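Local coordinates for tight junction protein ZO-3 (Homo sapiens, PDB 3KFV), which serves as a MAGUK-family scaffold linking tight junction membrane proteins such as claudins and occludin to the actin cytoskeleton, here represented by its SH3 and guanylate kinase-like domains, at residues K161-M166 against Y280-K284; L236-L240 against G274-W279; F266-I270 against I286-Q290. One frame throughout, in Å; residues are numbered along the deposited sequence.

Contact 1. Residues K161-M166 against Y280-K284; sequences KLTAEM and YQELK
The last turn of helix 155-165 crosses the first half of helix 278-290 at -71°, with segment axes 12.4 Å apart; M166 is the first residue to leave helical phi/psi (-146/68°). K161 CA lies 8.7 Å from Y280 CA, and L162 CA 8.3 Å from K284 CA. E165, with chi1 and chi2 both t, satisfies both carboxylate oxygens on the opposing helix: Y280 OH donates to E165 OE1 at 2.7 Å, and K284 NZ salt-bridges E165 OE2 at 2.9 Å. Within their own helix, K161 O and L162 O accept E165 N at 3.0 Å and M166 N at 2.9 Å. Beside the E165 bonds, K161 CD lies over one face of the Y280 ring, L162 CD2 meets K284 CG at 3.9 Å, and CE of selenomethionine M166 lies 3.7 Å from K284 CD. L162 touches L202 and L283 touches V223, placing both helices on one face of the parallel sheet, consistent with the guanylate kinase fold, in which helix 155-165 would correspond to the helix after the P-loop.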
# COMPACT_ATOMS: atom_id res chain seq x y z
N LYS A 161 2.38 21.45 0.67
CA LYS A 161 1.99 22.00 1.95
C LYS A 161 2.65 21.28 3.12
O LYS A 161 3.00 21.90 4.13
CB LYS A 161 0.47 22.00 2.11
CG LYS A 161 -0.25 23.07 1.31
CD LYS A 161 -1.56 23.47 1.98
CE LYS A 161 -2.19 24.68 1.31
NZ LYS A 161 -1.24 25.82 1.22
N LEU A 162 2.81 19.96 2.99
CA LEU A 162 3.41 19.16 4.05
C LEU A 162 4.87 19.49 4.28
O LEU A 162 5.30 19.70 5.42
CB LEU A 162 3.27 17.67 3.75
CG LEU A 162 1.89 17.07 3.99
CD1 LEU A 162 1.84 15.64 3.49
CD2 LEU A 162 1.53 17.17 5.46
N THR A 163 5.64 19.52 3.21
CA THR A 163 7.07 19.81 3.31
C THR A 163 7.33 21.28 3.65
O THR A 163 8.32 21.61 4.29
CB THR A 163 7.83 19.42 2.03
OG1 THR A 163 7.10 19.90 0.89
CG2 THR A 163 7.96 17.92 1.93
N ALA A 164 6.43 22.14 3.20
CA ALA A 164 6.57 23.57 3.43
C ALA A 164 6.31 23.88 4.90
O ALA A 164 6.92 24.78 5.48
CB ALA A 164 5.61 24.34 2.55
N GLU A 165 5.40 23.13 5.49
CA GLU A 165 4.99 23.37 6.87
C GLU A 165 5.90 22.63 7.84
O GLU A 165 6.11 23.07 8.97
CB GLU A 165 3.54 22.92 7.05
CG GLU A 165 2.97 23.15 8.44
CD GLU A 165 1.51 22.73 8.54
OE1 GLU A 165 0.88 22.48 7.49
OE2 GLU A 165 0.99 22.63 9.67
N MSE A 166 6.47 21.51 7.37
CA MSE A 166 7.23 20.62 8.24
C MSE A 166 8.39 19.95 7.51
O MSE A 166 8.40 18.73 7.34
CB MSE A 166 6.31 19.55 8.83
CG MSE A 166 5.19 20.12 9.70
SE MSE A 166 3.76 18.82 10.07
CE MSE A 166 2.99 18.65 8.28
N TYR A 280 -6.99 18.80 4.65
CA TYR A 280 -5.58 18.87 4.97
C TYR A 280 -5.34 18.56 6.44
O TYR A 280 -4.35 17.92 6.80
CB TYR A 280 -5.03 20.26 4.63
CG TYR A 280 -3.55 20.39 4.86
CD1 TYR A 280 -2.64 19.78 4.00
CD2 TYR A 280 -3.05 21.13 5.93
CE1 TYR A 280 -1.28 19.89 4.21
CE2 TYR A 280 -1.70 21.25 6.14
CZ TYR A 280 -0.81 20.63 5.28
OH TYR A 280 0.54 20.74 5.48
N GLN A 281 -6.25 19.02 7.30
CA GLN A 281 -6.20 18.73 8.73
C GLN A 281 -6.35 17.23 8.98
O GLN A 281 -5.49 16.61 9.62
CB GLN A 281 -7.29 19.50 9.48
CG GLN A 281 -7.10 21.02 9.48
CD GLN A 281 -5.87 21.46 10.25
OE1 GLN A 281 -4.91 21.97 9.67
NE2 GLN A 281 -5.88 21.25 11.57
N GLU A 282 -7.44 16.65 8.49
CA GLU A 282 -7.65 15.21 8.57
C GLU A 282 -6.46 14.45 8.02
O GLU A 282 -6.04 13.44 8.59
CB GLU A 282 -8.95 14.81 7.86
CG GLU A 282 -10.15 14.73 8.80
CD GLU A 282 -11.49 14.95 8.11
OE1 GLU A 282 -11.75 14.32 7.05
OE2 GLU A 282 -12.31 15.74 8.64
N LEU A 283 -5.89 14.94 6.92
CA LEU A 283 -4.72 14.30 6.35
C LEU A 283 -3.64 14.17 7.41
O LEU A 283 -3.20 13.06 7.72
CB LEU A 283 -4.19 15.07 5.15
CG LEU A 283 -2.88 14.58 4.51
CD1 LEU A 283 -2.92 13.09 4.20
CD2 LEU A 283 -2.54 15.37 3.26
N LYS A 284 -3.23 15.30 7.98
CA LYS A 284 -2.12 15.32 8.93
C LYS A 284 -2.35 14.41 10.12
O LYS A 284 -1.43 13.75 10.60
CB LYS A 284 -1.84 16.75 9.39
CG LYS A 284 -1.06 17.59 8.39
CD LYS A 284 -0.60 18.90 8.99
CE LYS A 284 -1.77 19.81 9.30
NZ LYS A 284 -1.35 21.04 10.02

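Contact 2. Residues L236-L240 against G274-W279; sequences LRQWL and GTSDTW
In the guanylate kinase-like α/β domain, the end of helix 230-240 packs against the loop that joins strand 268-272 to helix 278-290, and against the first turn of that helix. The closest backbone approach is L236 CA to T275 CA, 5.3 Å. Segment 236-240 is helical, with L240 N donating to L236 O at 3.0 Å. G274 in the loop has phi/psi of 132/-157°, angles at which a CB would collide with the preceding carbonyl oxygen, so glycine is called for. D277 occupies the N-cap position of the following helix, but its side chain makes no capping bond.

Van der Waals packing comes first. L236 (chi1 t, chi2 p) lays CD1 against the loop backbone, 3.9 Å from T275 CA and 3.4 Å from G274 O, and against the W279 indole, 4.1 Å from W279 NE1. L240 (chi1 m, chi2 t) brings CD1 3.9 Å from W279 CZ2, at the edge of the indole, whose chi1 is p. On the sheet side, the same indole stacks edge-to-face with F225 and touches I270 and L272. W239 (chi1 t) sets its indole beside T275, with W239 CD1 3.7 Å from T275 CB.

Polar contact is slight: one weak hydrogen bond, from W239 NE1 to T275 O at 3.1 Å with an N-H...O angle of 122°.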
# COMPACT_ATOMS: atom_id res chain seq x y z
N LEU A 236 -11.34 24.39 -6.01
CA LEU A 236 -10.31 24.03 -5.04
C LEU A 236 -8.89 24.24 -5.59
O LEU A 236 -8.04 24.81 -4.91
CB LEU A 236 -10.49 22.57 -4.62
CG LEU A 236 -9.56 22.02 -3.53
CD1 LEU A 236 -9.59 22.92 -2.30
CD2 LEU A 236 -9.97 20.61 -3.17
N ARG A 237 -8.65 23.77 -6.81
CA ARG A 237 -7.32 23.88 -7.39
C ARG A 237 -6.94 25.33 -7.68
O ARG A 237 -5.82 25.74 -7.41
CB ARG A 237 -7.18 23.00 -8.64
CG ARG A 237 -7.05 21.51 -8.32
CD ARG A 237 -6.53 20.69 -9.50
NE ARG A 237 -5.17 21.07 -9.89
CZ ARG A 237 -4.07 20.64 -9.28
NH1 ARG A 237 -2.88 21.04 -9.70
NH2 ARG A 237 -4.15 19.80 -8.25
N GLN A 238 -7.89 26.09 -8.20
CA GLN A 238 -7.64 27.49 -8.54
C GLN A 238 -7.26 28.28 -7.30
O GLN A 238 -6.48 29.23 -7.36
CB GLN A 238 -8.87 28.12 -9.20
CG GLN A 238 -8.58 29.42 -9.94
CD GLN A 238 -7.86 29.19 -11.26
OE1 GLN A 238 -8.26 28.33 -12.06
NE2 GLN A 238 -6.79 29.95 -11.49
N TRP A 239 -7.82 27.87 -6.16
CA TRP A 239 -7.62 28.55 -4.89
C TRP A 239 -6.30 28.13 -4.22
O TRP A 239 -5.60 28.98 -3.66
CB TRP A 239 -8.83 28.30 -3.99
CG TRP A 239 -8.65 28.48 -2.50
CD1 TRP A 239 -8.71 27.51 -1.55
CD2 TRP A 239 -8.42 29.72 -1.80
NE1 TRP A 239 -8.52 28.05 -0.30
CE2 TRP A 239 -8.34 29.40 -0.42
CE3 TRP A 239 -8.27 31.05 -2.19
CZ2 TRP A 239 -8.11 30.37 0.55
CZ3 TRP A 239 -8.05 32.02 -1.22
CH2 TRP A 239 -7.97 31.67 0.14
N LEU A 240 -5.96 26.85 -4.30
CA LEU A 240 -4.76 26.32 -3.64
C LEU A 240 -3.56 26.15 -4.56
O LEU A 240 -2.42 26.11 -4.11
CB LEU A 240 -5.07 25.01 -2.91
CG LEU A 240 -6.00 25.14 -1.69
CD1 LEU A 240 -6.25 23.78 -1.06
CD2 LEU A 240 -5.47 26.13 -0.66
N GLY A 274 -15.06 21.21 -0.32
CA GLY A 274 -14.94 22.66 -0.25
C GLY A 274 -13.53 23.17 -0.44
O GLY A 274 -12.69 22.50 -1.04
N THR A 275 -13.27 24.37 0.07
CA THR A 275 -11.98 25.03 -0.13
C THR A 275 -11.31 25.36 1.20
O THR A 275 -10.34 26.13 1.25
CB THR A 275 -12.14 26.34 -0.95
OG1 THR A 275 -13.13 27.18 -0.34
CG2 THR A 275 -12.56 26.03 -2.38
N SER A 276 -11.82 24.77 2.28
CA SER A 276 -11.24 24.99 3.60
C SER A 276 -10.16 23.96 3.92
O SER A 276 -10.02 22.94 3.22
CB SER A 276 -12.32 24.95 4.68
OG SER A 276 -12.94 23.68 4.72
N ASP A 277 -9.40 24.22 4.98
CA ASP A 277 -8.25 23.41 5.36
C ASP A 277 -8.62 22.06 5.98
O ASP A 277 -7.76 21.35 6.50
CB ASP A 277 -7.35 24.18 6.33
CG ASP A 277 -7.91 24.22 7.75
OD1 ASP A 277 -9.11 23.95 7.96
OD2 ASP A 277 -7.13 24.52 8.68
N THR A 278 -9.90 21.70 5.92
CA THR A 278 -10.36 20.51 6.63
C THR A 278 -9.70 19.22 6.14
O THR A 278 -9.15 18.46 6.94
CB THR A 278 -11.91 20.43 6.63
OG1 THR A 278 -12.43 21.40 7.55
CG2 THR A 278 -12.37 19.05 7.07
N TRP A 279 -9.74 18.96 4.83
CA TRP A 279 -9.14 17.74 4.29
C TRP A 279 -7.65 17.64 4.61
O TRP A 279 -7.12 16.55 4.82
CB TRP A 279 -9.35 17.63 2.78
CG TRP A 279 -8.64 18.68 1.98
CD1 TRP A 279 -9.18 19.85 1.51
CD2 TRP A 279 -7.28 18.66 1.53
NE1 TRP A 279 -8.24 20.56 0.80
CE2 TRP A 279 -7.06 19.85 0.80
CE3 TRP A 279 -6.22 17.76 1.68
CZ2 TRP A 279 -5.83 20.16 0.22
CZ3 TRP A 279 -4.99 18.07 1.10
CH2 TRP A 279 -4.81 19.25 0.38

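Contact 3. Residues F266-I270 against I286-Q290; sequences FTATI and IIREQ
Q290 turns its carboxamide onto T267, just before strand 268-272. Its NE2 donates to T267 O at 2.9 Å with a nearly straight angle of 171°, and its OE1 lies 2.7 Å from T267 OG1, close enough for a second hydrogen bond; that hydroxyl is also hydrogen-bonded to V222 N of the neighbouring strand. With chi1 m and chi2 t, the glutamine spans from the last turn of helix 278-290, where its own N bonds I286 O at 3.1 Å, to the start of the strand. The T267 and Q290 CA atoms are 8.6 Å apart, those of A268 and I286 7.8 Å.

Beyond this amide, the contact is apolar. A268 and I270, two residues apart and both facing the helix, meet I286, one turn before Q290: A268 CB lies 3.9 Å from I286 CG2, and I270 CD1 3.6 Å from I286 CD1. T269, between A268 and I270, has its CA-to-CB bond directed away. Strand 268-270 and helix 286-290 run nearly antiparallel, at 164°, with axes 11.3 Å apart, the geometry of a β-α unit in a parallel α/β sheet, here at its edge in the guanylate kinase-like domain.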
# COMPACT_ATOMS: atom_id res chain seq x y z
N PHE A 266 -6.11 1.39 -0.65
CA PHE A 266 -6.23 2.58 0.18
C PHE A 266 -6.18 2.23 1.65
O PHE A 266 -6.84 1.28 2.08
CB PHE A 266 -7.54 3.33 -0.10
CG PHE A 266 -7.72 3.78 -1.52
CD1 PHE A 266 -6.66 3.74 -2.41
CD2 PHE A 266 -8.94 4.28 -1.95
CE1 PHE A 266 -6.81 4.16 -3.72
CE2 PHE A 266 -9.10 4.70 -3.25
CZ PHE A 266 -8.03 4.65 -4.14
N THR A 267 -5.42 3.00 2.43
CA THR A 267 -5.48 2.86 3.88
C THR A 267 -6.32 3.98 4.48
O THR A 267 -6.67 3.94 5.66
CB THR A 267 -4.09 2.82 4.55
OG1 THR A 267 -3.53 4.14 4.62
CG2 THR A 267 -3.14 1.88 3.79
N ALA A 268 -6.65 4.98 3.66
CA ALA A 268 -7.60 6.03 4.05
C ALA A 268 -8.16 6.77 2.84
O ALA A 268 -7.48 6.95 1.84
CB ALA A 268 -6.96 7.01 5.01
N THR A 269 -9.41 7.20 2.95
CA THR A 269 -9.99 8.10 1.97
C THR A 269 -10.45 9.35 2.70
O THR A 269 -10.82 9.28 3.87
CB THR A 269 -11.19 7.47 1.21
OG1 THR A 269 -12.38 7.59 2.00
CG2 THR A 269 -10.94 6.00 0.90
N ILE A 270 -10.42 10.49 2.02
CA ILE A 270 -10.82 11.75 2.63
C ILE A 270 -11.60 12.56 1.61
O ILE A 270 -11.11 12.80 0.51
CB ILE A 270 -9.59 12.58 3.09
CG1 ILE A 270 -8.87 11.86 4.24
CG2 ILE A 270 -10.02 13.98 3.51
CD1 ILE A 270 -7.63 12.58 4.73
N ILE A 286 -4.28 11.72 10.11
CA ILE A 286 -4.26 10.36 9.62
C ILE A 286 -2.84 9.81 9.44
O ILE A 286 -2.59 8.63 9.68
CB ILE A 286 -5.06 10.22 8.31
CG1 ILE A 286 -6.56 10.25 8.62
CG2 ILE A 286 -4.67 8.95 7.57
CD1 ILE A 286 -7.43 10.24 7.40
N ILE A 287 -1.91 10.67 9.04
CA ILE A 287 -0.52 10.23 8.90
C ILE A 287 0.10 9.91 10.26
O ILE A 287 0.72 8.87 10.44
CB ILE A 287 0.33 11.29 8.19
CG1 ILE A 287 -0.19 11.53 6.77
CG2 ILE A 287 1.79 10.87 8.16
CD1 ILE A 287 0.54 12.65 6.03
N ARG A 288 -0.07 10.81 11.22
CA ARG A 288 0.49 10.61 12.56
C ARG A 288 -0.16 9.43 13.29
O ARG A 288 0.46 8.83 14.16
CB ARG A 288 0.35 11.87 13.40
CG ARG A 288 1.21 13.01 12.95
CD ARG A 288 1.11 14.17 13.93
NE ARG A 288 1.66 15.39 13.37
CZ ARG A 288 0.93 16.40 12.92
NH1 ARG A 288 -0.40 16.35 12.97
NH2 ARG A 288 1.53 17.48 12.43
N GLU A 289 -1.40 9.12 12.95
CA GLU A 289 -2.10 8.02 13.59
C GLU A 289 -1.62 6.70 13.04
O GLU A 289 -1.09 5.86 13.78
CB GLU A 289 -3.60 8.14 13.35
CG GLU A 289 -4.40 7.02 13.96
CD GLU A 289 -5.82 6.99 13.41
OE1 GLU A 289 -5.99 6.61 12.23
OE2 GLU A 289 -6.75 7.36 14.17
N GLN A 290 -1.80 6.51 11.74
CA GLN A 290 -1.45 5.25 11.10
C GLN A 290 0.03 4.93 11.21
O GLN A 290 0.44 3.80 11.00
CB GLN A 290 -1.93 5.23 9.64
CG GLN A 290 -3.44 5.36 9.53
CD GLN A 290 -3.98 4.90 8.19
OE1 GLN A 290 -3.23 4.45 7.33
NE2 GLN A 290 -5.30 5.01 8.02

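Overall arrangement
All three contacts share helix 278-290, using successive parts of it: its start and the preceding loop in contact 2, the rest of its first half in contact 1 and its end in contact 3. The centre of contact 3 lies about 11 Å from the centre of the chain, those of contacts 1 and 2 about 20 and 26 Å; none of the touching residues of contact 3 is exposed, whereas contacts 1 and 2 each mix buried with exposed residues. The chemistry does not simply follow depth. Contact 1 pairs two helices through a carboxylate shared by a lysine and a tyrosine, contact 2 relies on leucine and tryptophan packing with one weak bond, and contact 3 combines an amide-to-backbone bond with isoleucine packing. I270 touches both L283 and W279, connecting the three.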